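Amidohydrolase (Staphylococcus aureus, PDB 3NUR) probably hydrolyses carbon-nitrogen bonds of the amide type, as a putative metal-dependent amidohydrolase built on a TIM barrel. Local coordinates at residues A159-R164 with G168-D173; D176-T181 with V187-H192; Q80-Q85 with N127-F132. All coordinates share one frame; numbering follows the deposited sequence.

In the fold
The three contacts sample one TIM barrel, in which parallel strands form the barrel wall, the metal site lies at their C-terminal ends, and helices and loops pack outside. Contact 1 follows strand 159-162 into the loop beyond it; contact 2 takes the next helix and strand, and their centres lie about 9 Å apart. Neighbouring strands 159-162 and 189-192 are joined by probable hydrogen bonds, I161 N to Y190 O and Y190 N to A159 O, both 2.8 Å. Contact 3 joins an earlier helix to strand 129-131, its centre about 27 Å from that of contact 1, yet F132 packs against A159, P188 and Y190. Contact 2 carries the metal ligand H192; the I161 side chain is about 12 Å from calcium.

Contact 1. Residues A159-R164 with G168-D173; sequences ALIMGR and GFLDQD
I161 and L170 meet tip to tip where a TIM-barrel strand gives way to the loop leading to its helix, the first half of a beta-alpha-beta crossover. The touching atoms are both methyl carbons: I161 CG2 lies 3.9 Å from L170 CD1. With CG1 of I161 beside the backbone N (chi1 -63°), CG2 stands anti to that nitrogen, and it is this shorter branch that reaches the leucine.

A second cluster forms around R164, past the end of the strand. R164 CB sits 3.5 Å from the carbonyl oxygen G168 O. Further along the chain, R164 CD comes to 4.0 Å from F169 CE1. Arginine and phenylalanine run side by side in the same direction, and the guanidinium plane stands nearly perpendicular to the ring, at 88°. The R164 chain turns at both chi2 and chi3, and the aliphatic part rather than the charged end makes the approach to the ring. No hydrogen bond joins the two segments, so the contact is one of packing.

The second shell fixes the polar end and the ring. R164 NH2 donates to P195 O, and NH1 forms a salt bridge with D227 on helix 223-237. From the same helix, H231 and H234 bring their rings against F169, and the backbone N-H of L170 donates a hydrogen bond to H231 NE2. Helix 223-237 thus contacts both R164 and the loop.

The loop also organises itself: F169 to Q172 form a type I beta turn, across which the Q172 side chain folds back so that Q172 NE2 donates to F169 O at 2.9 Å, with an N-H...O angle of 153°.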
loop_
_atom_site.group_PDB
_atom_site.type_symbol
_atom_site.label_atom_id
_atom_site.label_comp_id
_atom_site.label_asym_id
_atom_site.label_seq_id
_atom_site.Cartn_x
_atom_site.Cartn_y
_atom_site.Cartn_z
ATOM N N ALA A 159 -3.823 -4.900 -5.901
ATOM C CA ALA A 159 -3.734 -3.564 -6.467
ATOM C C ALA A 159 -3.141 -2.666 -5.404
ATOM O O ALA A 159 -3.324 -2.923 -4.213
ATOM C CB ALA A 159 -5.127 -3.049 -6.825
ATOM N N LEU A 160 -2.430 -1.621 -5.832
ATOM C CA LEU A 160 -1.970 -0.604 -4.890
ATOM C C LEU A 160 -2.627 0.682 -5.377
ATOM O O LEU A 160 -2.509 1.010 -6.564
ATOM C CB LEU A 160 -0.441 -0.469 -4.829
ATOM C CG LEU A 160 0.100 0.643 -3.874
ATOM C CD1 LEU A 160 1.397 0.202 -3.195
ATOM C CD2 LEU A 160 0.316 1.969 -4.630
ATOM N N ILE A 161 -3.308 1.404 -4.467
ATOM C CA ILE A 161 -4.032 2.651 -4.765
ATOM C C ILE A 161 -3.389 3.780 -3.987
ATOM O O ILE A 161 -3.249 3.687 -2.763
ATOM C CB ILE A 161 -5.551 2.559 -4.396
ATOM C CG1 ILE A 161 -6.271 1.479 -5.249
ATOM C CG2 ILE A 161 -6.240 3.975 -4.530
ATOM C CD1 ILE A 161 -7.720 1.200 -4.855
HETATM N N MSE A 162 -3.000 4.835 -4.698
HETATM C CA MSE A 162 -2.388 5.992 -4.062
HETATM C C MSE A 162 -3.391 7.102 -3.871
HETATM O O MSE A 162 -4.088 7.488 -4.807
HETATM C CB MSE A 162 -1.197 6.486 -4.891
HETATM C CG MSE A 162 0.110 5.825 -4.488
HETATM SE SE MSE A 162 1.562 6.240 -5.699
HETATM C CE MSE A 162 0.882 8.010 -6.446
ATOM N N GLY A 163 -3.420 7.641 -2.665
ATOM C CA GLY A 163 -4.281 8.771 -2.337
ATOM C C GLY A 163 -5.750 8.459 -2.376
ATOM O O GLY A 163 -6.197 7.420 -1.878
ATOM N N ARG A 164 -6.507 9.380 -2.961
ATOM C CA ARG A 164 -7.951 9.282 -2.989
ATOM C C ARG A 164 -8.512 9.742 -4.335
ATOM O O ARG A 164 -7.770 10.186 -5.221
ATOM C CB ARG A 164 -8.554 10.067 -1.788
ATOM C CG ARG A 164 -8.455 11.578 -1.895
ATOM C CD ARG A 164 -7.962 12.267 -0.622
ATOM N NE ARG A 164 -6.571 11.958 -0.264
ATOM C CZ ARG A 164 -5.494 12.609 -0.709
ATOM N NH1 ARG A 164 -4.287 12.273 -0.282
ATOM N NH2 ARG A 164 -5.617 13.582 -1.604
ATOM N N GLY A 168 -13.113 12.800 -3.192
ATOM C CA GLY A 168 -12.986 12.361 -1.809
ATOM C C GLY A 168 -12.538 10.934 -1.592
ATOM O O GLY A 168 -11.940 10.304 -2.470
ATOM N N PHE A 169 -12.813 10.430 -0.384
ATOM C CA PHE A 169 -12.405 9.091 0.027
ATOM C C PHE A 169 -13.207 8.005 -0.664
ATOM O O PHE A 169 -14.319 8.246 -1.150
ATOM C CB PHE A 169 -12.479 8.960 1.558
ATOM C CG PHE A 169 -11.498 9.835 2.314
ATOM C CD1 PHE A 169 -10.135 9.789 2.029
ATOM C CD2 PHE A 169 -11.925 10.639 3.360
ATOM C CE1 PHE A 169 -9.215 10.563 2.761
ATOM C CE2 PHE A 169 -11.008 11.404 4.101
ATOM C CZ PHE A 169 -9.658 11.350 3.799
ATOM N N LEU A 170 -12.626 6.805 -0.693
ATOM C CA LEU A 170 -13.201 5.637 -1.358
ATOM C C LEU A 170 -14.326 4.900 -0.589
ATOM O O LEU A 170 -14.761 3.826 -1.018
ATOM C CB LEU A 170 -12.094 4.709 -1.919
ATOM C CG LEU A 170 -10.990 5.386 -2.792
ATOM C CD1 LEU A 170 -9.813 4.442 -3.051
ATOM C CD2 LEU A 170 -11.532 5.902 -4.132
ATOM N N ASP A 171 -14.821 5.487 0.537
ATOM C CA ASP A 171 -15.974 4.921 1.261
ATOM C C ASP A 171 -17.296 5.275 0.556
ATOM O O ASP A 171 -18.355 4.735 0.915
ATOM C CB ASP A 171 -16.012 5.355 2.741
ATOM C CG ASP A 171 -16.085 6.846 2.998
ATOM O OD1 ASP A 171 -15.584 7.626 2.145
ATOM O OD2 ASP A 171 -16.558 7.234 4.086
ATOM N N GLN A 172 -17.243 6.196 -0.414
ATOM C CA GLN A 172 -18.432 6.630 -1.170
ATOM C C GLN A 172 -19.022 5.455 -1.954
ATOM O O GLN A 172 -18.279 4.589 -2.427
ATOM C CB GLN A 172 -18.079 7.780 -2.123
ATOM C CG GLN A 172 -17.732 9.070 -1.411
ATOM C CD GLN A 172 -17.251 10.096 -2.404
ATOM O OE1 GLN A 172 -18.034 10.655 -3.175
ATOM N NE2 GLN A 172 -15.942 10.328 -2.459
ATOM N N ASP A 173 -20.353 5.401 -2.055
ATOM C CA ASP A 173 -21.054 4.301 -2.737
ATOM C C ASP A 173 -20.515 3.934 -4.121
ATOM O O ASP A 173 -20.399 2.748 -4.424
ATOM C CB ASP A 173 -22.565 4.576 -2.827
ATOM C CG ASP A 173 -23.312 4.574 -1.501
ATOM O OD1 ASP A 173 -22.884 3.851 -0.576
ATOM O OD2 ASP A 173 -24.345 5.264 -1.404
#

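Contact 2. Residues D176-T181 with V187-H192; sequences DIIFKT and VPIYLH. With CA (calcium ion), chain B.
In the beta-alpha-beta unit formed by strand 159-162, helix 176-185 and strand 189-192, I189 projects from the second strand to meet I178 and F179 on the helix. The I189 CD1 methyl makes both contacts, lying 3.7 Å from F179 CD1 and 4.2 Å from I178 CG2. Both helix side chains cross the isoleucine at about a right angle, and the methyl approaches the phenylalanine ring obliquely. The extended I189 chain (chi2 167°) carries this methyl outward to the helix. All three residues are buried, and the close contacts between the segments are all between carbon atoms.

The strand ends at the metal site. The H192 ring, with CG anti to the backbone N (chi1 -173°), extends from the strand end so that H192 NE2 binds the calcium ion at 2.3 Å; E28, H30, D316 and two waters complete the ligands. One strand thus serves the hydrophobic layer under the helix through I189 and the metal through H192.

Around this core, I189 also packs on I161 of strand 159-162 and M249 of strand 249-251, the neighbours on either side in the sheet. F179 reaches M249 as well, while I177 and T181 touch helix 140-152.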
loop_
_atom_site.group_PDB
_atom_site.type_symbol
_atom_site.label_atom_id
_atom_site.label_comp_id
_atom_site.label_asym_id
_atom_site.label_seq_id
_atom_site.Cartn_x
_atom_site.Cartn_y
_atom_site.Cartn_z
ATOM N N ASP A 176 -17.699 1.316 -4.239
ATOM C CA ASP A 176 -17.957 -0.012 -3.663
ATOM C C ASP A 176 -17.512 -1.160 -4.598
ATOM O O ASP A 176 -16.914 -2.121 -4.129
ATOM C CB ASP A 176 -19.448 -0.165 -3.308
ATOM C CG ASP A 176 -19.729 -1.444 -2.557
ATOM O OD1 ASP A 176 -19.565 -1.452 -1.324
ATOM O OD2 ASP A 176 -20.057 -2.437 -3.203
ATOM N N ILE A 177 -17.744 -1.008 -5.919
ATOM C CA ILE A 177 -17.387 -1.987 -6.950
ATOM C C ILE A 177 -15.907 -2.418 -6.931
ATOM O O ILE A 177 -15.606 -3.573 -7.259
ATOM C CB ILE A 177 -17.853 -1.500 -8.361
ATOM C CG1 ILE A 177 -17.796 -2.619 -9.435
ATOM C CG2 ILE A 177 -17.125 -0.234 -8.822
ATOM C CD1 ILE A 177 -18.665 -3.849 -9.133
ATOM N N ILE A 178 -15.001 -1.507 -6.536
ATOM C CA ILE A 178 -13.561 -1.797 -6.483
ATOM C C ILE A 178 -13.286 -2.837 -5.383
ATOM O O ILE A 178 -12.565 -3.807 -5.628
ATOM C CB ILE A 178 -12.725 -0.489 -6.333
ATOM C CG1 ILE A 178 -12.913 0.426 -7.583
ATOM C CG2 ILE A 178 -11.228 -0.813 -6.085
ATOM C CD1 ILE A 178 -12.391 1.919 -7.431
ATOM N N PHE A 179 -13.886 -2.635 -4.190
ATOM C CA PHE A 179 -13.731 -3.527 -3.035
ATOM C C PHE A 179 -14.414 -4.866 -3.282
ATOM O O PHE A 179 -13.858 -5.891 -2.918
ATOM C CB PHE A 179 -14.221 -2.845 -1.746
ATOM C CG PHE A 179 -13.489 -1.536 -1.545
ATOM C CD1 PHE A 179 -12.197 -1.514 -1.017
ATOM C CD2 PHE A 179 -14.061 -0.334 -1.942
ATOM C CE1 PHE A 179 -11.498 -0.307 -0.882
ATOM C CE2 PHE A 179 -13.358 0.871 -1.812
ATOM C CZ PHE A 179 -12.081 0.876 -1.299
ATOM N N LYS A 180 -15.616 -4.848 -3.903
ATOM C CA LYS A 180 -16.370 -6.048 -4.265
ATOM C C LYS A 180 -15.515 -6.898 -5.211
ATOM O O LYS A 180 -15.424 -8.105 -5.029
ATOM C CB LYS A 180 -17.677 -5.646 -4.968
ATOM C CG LYS A 180 -18.596 -6.824 -5.289
ATOM C CD LYS A 180 -19.914 -6.313 -5.872
ATOM C CE LYS A 180 -21.006 -7.341 -5.770
ATOM N NZ LYS A 180 -22.328 -6.761 -6.131
ATOM N N THR A 181 -14.852 -6.249 -6.178
ATOM C CA THR A 181 -13.998 -6.905 -7.167
ATOM C C THR A 181 -12.802 -7.571 -6.499
ATOM O O THR A 181 -12.544 -8.742 -6.755
ATOM C CB THR A 181 -13.658 -5.938 -8.305
ATOM O OG1 THR A 181 -14.883 -5.537 -8.921
ATOM C CG2 THR A 181 -12.768 -6.560 -9.345
ATOM N N VAL A 187 -7.909 -11.066 -3.675
ATOM C CA VAL A 187 -6.625 -10.354 -3.683
ATOM C C VAL A 187 -6.707 -9.119 -2.769
ATOM O O VAL A 187 -7.790 -8.542 -2.654
ATOM C CB VAL A 187 -6.136 -9.977 -5.105
ATOM C CG1 VAL A 187 -5.794 -11.219 -5.937
ATOM C CG2 VAL A 187 -7.141 -9.069 -5.833
ATOM N N PRO A 188 -5.573 -8.664 -2.170
ATOM C CA PRO A 188 -5.646 -7.471 -1.310
ATOM C C PRO A 188 -5.504 -6.150 -2.089
ATOM O O PRO A 188 -5.091 -6.116 -3.254
ATOM C CB PRO A 188 -4.451 -7.666 -0.372
ATOM C CG PRO A 188 -3.417 -8.337 -1.242
ATOM C CD PRO A 188 -4.202 -9.238 -2.174
ATOM N N ILE A 189 -5.828 -5.045 -1.408
ATOM C CA ILE A 189 -5.637 -3.688 -1.927
ATOM C C ILE A 189 -4.666 -2.997 -0.954
ATOM O O ILE A 189 -4.937 -2.928 0.238
ATOM C CB ILE A 189 -6.964 -2.873 -2.049
ATOM C CG1 ILE A 189 -7.948 -3.476 -3.090
ATOM C CG2 ILE A 189 -6.668 -1.410 -2.351
ATOM C CD1 ILE A 189 -9.346 -2.906 -2.995
ATOM N N TYR A 190 -3.558 -2.479 -1.464
ATOM C CA TYR A 190 -2.590 -1.716 -0.673
ATOM C C TYR A 190 -3.027 -0.249 -0.811
ATOM O O TYR A 190 -3.118 0.251 -1.934
ATOM C CB TYR A 190 -1.154 -1.897 -1.245
ATOM C CG TYR A 190 -0.026 -1.598 -0.268
ATOM C CD1 TYR A 190 0.924 -2.565 0.046
ATOM C CD2 TYR A 190 0.119 -0.334 0.303
ATOM C CE1 TYR A 190 1.960 -2.305 0.940
ATOM C CE2 TYR A 190 1.170 -0.051 1.184
ATOM C CZ TYR A 190 2.089 -1.042 1.497
ATOM O OH TYR A 190 3.093 -0.807 2.407
ATOM N N LEU A 191 -3.346 0.429 0.316
ATOM C CA LEU A 191 -3.778 1.847 0.310
ATOM C C LEU A 191 -2.558 2.672 0.722
ATOM O O LEU A 191 -2.085 2.557 1.851
ATOM C CB LEU A 191 -4.943 2.057 1.286
ATOM C CG LEU A 191 -5.682 3.405 1.221
ATOM C CD1 LEU A 191 -6.422 3.574 -0.131
ATOM C CD2 LEU A 191 -6.688 3.505 2.371
ATOM N N HIS A 192 -2.024 3.452 -0.220
ATOM C CA HIS A 192 -0.771 4.209 -0.097
ATOM C C HIS A 192 -1.026 5.728 -0.038
ATOM O O HIS A 192 -1.954 6.209 -0.682
ATOM C CB HIS A 192 0.091 3.868 -1.336
ATOM C CG HIS A 192 1.498 4.400 -1.347
ATOM N ND1 HIS A 192 1.762 5.729 -1.573
ATOM C CD2 HIS A 192 2.669 3.744 -1.197
ATOM C CE1 HIS A 192 3.078 5.855 -1.492
ATOM N NE2 HIS A 192 3.664 4.687 -1.279
HETATM CA CA CA B . 5.916 4.111 -1.053
HETATM O O HOH W 1 6.188 5.491 0.614
HETATM O O HOH W 2 6.215 6.001 -2.249
#

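Contact 3. Residues Q80-Q85 with N127-F132; sequences QFMNNQ and NRFVGF
M82 and F129 form a Met-aromatic contact between helix 75-84 and strand 129-131, part of the helical layer packed against the strands of this TIM barrel. The methionine is present as selenomethionine, and M82 SE lies 3.6 Å from F129 CE1 and 4.5 Å from the ring centroid, approaching obliquely at 56° from the ring normal. A turn about the CG-SE bond (chi3 66°) brings M82 CE to 3.3 Å from R128 O. Both M82 and F129 are buried, and V87 and Q90 of strand 87-94 also touch the methionine; Y121 meets the phenylalanine ring. CB of R128 covers part of one face of that ring, 3.8 Å above its plane.

The outer side contrasts with this largely apolar packing: N83 is exposed, and there the contact rests on polar atoms. R128 runs antiparallel to M82; its CB lies by the F129 ring and its guanidinium reaches N83. That group is also tied down from the strand 87-94 side, with NH2 donating to V87 O and NE to Q88 O.

At the asparagine the two flat groups are nearly coplanar, 8° apart. R128 NH1 and NH2 both donate to the single oxygen N83 OD1, each at 2.9 Å, NH2 nearly in line with the carbonyl bond and NH1 on a lone pair, both bonds bent at the hydrogen because they share one acceptor.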
loop_
_atom_site.group_PDB
_atom_site.type_symbol
_atom_site.label_atom_id
_atom_site.label_comp_id
_atom_site.label_asym_id
_atom_site.label_seq_id
_atom_site.Cartn_x
_atom_site.Cartn_y
_atom_site.Cartn_z
ATOM N N GLN A 80 20.519 -5.559 -7.741
ATOM C CA GLN A 80 21.661 -5.383 -6.832
ATOM C C GLN A 80 21.124 -5.173 -5.412
ATOM O O GLN A 80 21.579 -5.852 -4.480
ATOM C CB GLN A 80 22.511 -4.167 -7.246
ATOM C CG GLN A 80 23.740 -3.985 -6.354
ATOM C CD GLN A 80 24.587 -2.822 -6.781
ATOM O OE1 GLN A 80 24.647 -1.797 -6.098
ATOM N NE2 GLN A 80 25.274 -2.958 -7.918
ATOM N N PHE A 81 20.116 -4.271 -5.266
ATOM C CA PHE A 81 19.534 -3.987 -3.963
ATOM C C PHE A 81 18.894 -5.237 -3.372
ATOM O O PHE A 81 19.172 -5.575 -2.228
ATOM C CB PHE A 81 18.518 -2.820 -4.030
ATOM C CG PHE A 81 17.762 -2.616 -2.724
ATOM C CD1 PHE A 81 18.315 -1.863 -1.691
ATOM C CD2 PHE A 81 16.517 -3.205 -2.521
ATOM C CE1 PHE A 81 17.632 -1.702 -0.476
ATOM C CE2 PHE A 81 15.835 -3.044 -1.310
ATOM C CZ PHE A 81 16.398 -2.291 -0.297
HETATM N N MSE A 82 18.044 -5.932 -4.147
HETATM C CA MSE A 82 17.350 -7.123 -3.670
HETATM C C MSE A 82 18.316 -8.223 -3.240
HETATM O O MSE A 82 18.162 -8.764 -2.137
HETATM C CB MSE A 82 16.403 -7.648 -4.736
HETATM C CG MSE A 82 15.250 -6.684 -5.015
HETATM SE SE MSE A 82 14.380 -7.154 -6.672
HETATM C CE MSE A 82 13.645 -8.887 -6.188
ATOM N N ASN A 83 19.343 -8.518 -4.088
ATOM C CA ASN A 83 20.324 -9.556 -3.773
ATOM C C ASN A 83 21.132 -9.252 -2.536
ATOM O O ASN A 83 21.305 -10.134 -1.703
ATOM C CB ASN A 83 21.242 -9.834 -4.962
ATOM C CG ASN A 83 20.550 -10.568 -6.096
ATOM O OD1 ASN A 83 19.345 -10.863 -6.068
ATOM N ND2 ASN A 83 21.282 -10.833 -7.155
ATOM N N ASN A 84 21.573 -8.002 -2.378
ATOM C CA ASN A 84 22.353 -7.586 -1.210
ATOM C C ASN A 84 21.537 -7.572 0.078
ATOM O O ASN A 84 22.108 -7.684 1.166
ATOM C CB ASN A 84 22.958 -6.204 -1.441
ATOM C CG ASN A 84 24.015 -6.161 -2.527
ATOM O OD1 ASN A 84 24.447 -7.182 -3.076
ATOM N ND2 ASN A 84 24.424 -4.965 -2.889
ATOM N N GLN A 85 20.211 -7.369 -0.044
ATOM C CA GLN A 85 19.318 -7.301 1.130
ATOM C C GLN A 85 18.487 -8.554 1.377
ATOM O O GLN A 85 17.535 -8.519 2.175
ATOM C CB GLN A 85 18.436 -6.039 1.070
ATOM C CG GLN A 85 19.227 -4.718 1.061
ATOM C CD GLN A 85 20.127 -4.489 2.265
ATOM O OE1 GLN A 85 19.832 -4.895 3.396
ATOM N NE2 GLN A 85 21.238 -3.784 2.053
ATOM N N ASN A 127 10.496 -15.202 -11.255
ATOM C CA ASN A 127 10.828 -15.700 -9.924
ATOM C C ASN A 127 11.152 -14.573 -8.943
ATOM O O ASN A 127 11.193 -14.823 -7.741
ATOM C CB ASN A 127 11.994 -16.687 -9.998
ATOM C CG ASN A 127 11.674 -17.913 -10.820
ATOM O OD1 ASN A 127 12.252 -18.136 -11.887
ATOM N ND2 ASN A 127 10.712 -18.710 -10.373
ATOM N N ARG A 128 11.342 -13.340 -9.435
ATOM C CA ARG A 128 11.749 -12.234 -8.558
ATOM C C ARG A 128 10.712 -11.154 -8.352
ATOM O O ARG A 128 10.907 -10.274 -7.513
ATOM C CB ARG A 128 13.058 -11.589 -9.075
ATOM C CG ARG A 128 14.229 -12.552 -9.336
ATOM C CD ARG A 128 14.717 -13.335 -8.098
ATOM N NE ARG A 128 15.091 -12.480 -6.959
ATOM C CZ ARG A 128 16.280 -11.904 -6.799
ATOM N NH1 ARG A 128 17.241 -12.077 -7.708
ATOM N NH2 ARG A 128 16.525 -11.161 -5.726
ATOM N N PHE A 129 9.651 -11.181 -9.153
ATOM C CA PHE A 129 8.634 -10.135 -9.101
ATOM C C PHE A 129 7.224 -10.651 -9.176
ATOM O O PHE A 129 6.943 -11.669 -9.814
ATOM C CB PHE A 129 8.871 -9.102 -10.217
ATOM C CG PHE A 129 10.233 -8.456 -10.184
ATOM C CD1 PHE A 129 10.547 -7.494 -9.221
ATOM C CD2 PHE A 129 11.220 -8.835 -11.085
ATOM C CE1 PHE A 129 11.816 -6.921 -9.177
ATOM C CE2 PHE A 129 12.486 -8.248 -11.051
ATOM C CZ PHE A 129 12.774 -7.284 -10.104
ATOM N N VAL A 130 6.337 -9.929 -8.508
ATOM C CA VAL A 130 4.896 -10.151 -8.505
ATOM C C VAL A 130 4.302 -8.743 -8.772
ATOM O O VAL A 130 4.857 -7.738 -8.307
ATOM C CB VAL A 130 4.422 -10.781 -7.169
ATOM C CG1 VAL A 130 2.913 -10.692 -7.010
ATOM C CG2 VAL A 130 4.866 -12.244 -7.073
ATOM N N GLY A 131 3.209 -8.673 -9.524
ATOM C CA GLY A 131 2.642 -7.362 -9.820
ATOM C C GLY A 131 1.397 -6.995 -9.048
ATOM O O GLY A 131 0.557 -7.852 -8.751
ATOM N N PHE A 132 1.288 -5.699 -8.723
ATOM C CA PHE A 132 0.100 -5.101 -8.134
ATOM C C PHE A 132 -0.450 -4.165 -9.202
ATOM O O PHE A 132 0.325 -3.459 -9.878
ATOM C CB PHE A 132 0.413 -4.343 -6.813
ATOM C CG PHE A 132 0.210 -5.128 -5.519
ATOM C CD1 PHE A 132 -0.187 -6.461 -5.545
ATOM C CD2 PHE A 132 0.478 -4.548 -4.284
ATOM C CE1 PHE A 132 -0.377 -7.185 -4.352
ATOM C CE2 PHE A 132 0.306 -5.275 -3.092
ATOM C CZ PHE A 132 -0.144 -6.579 -3.136
#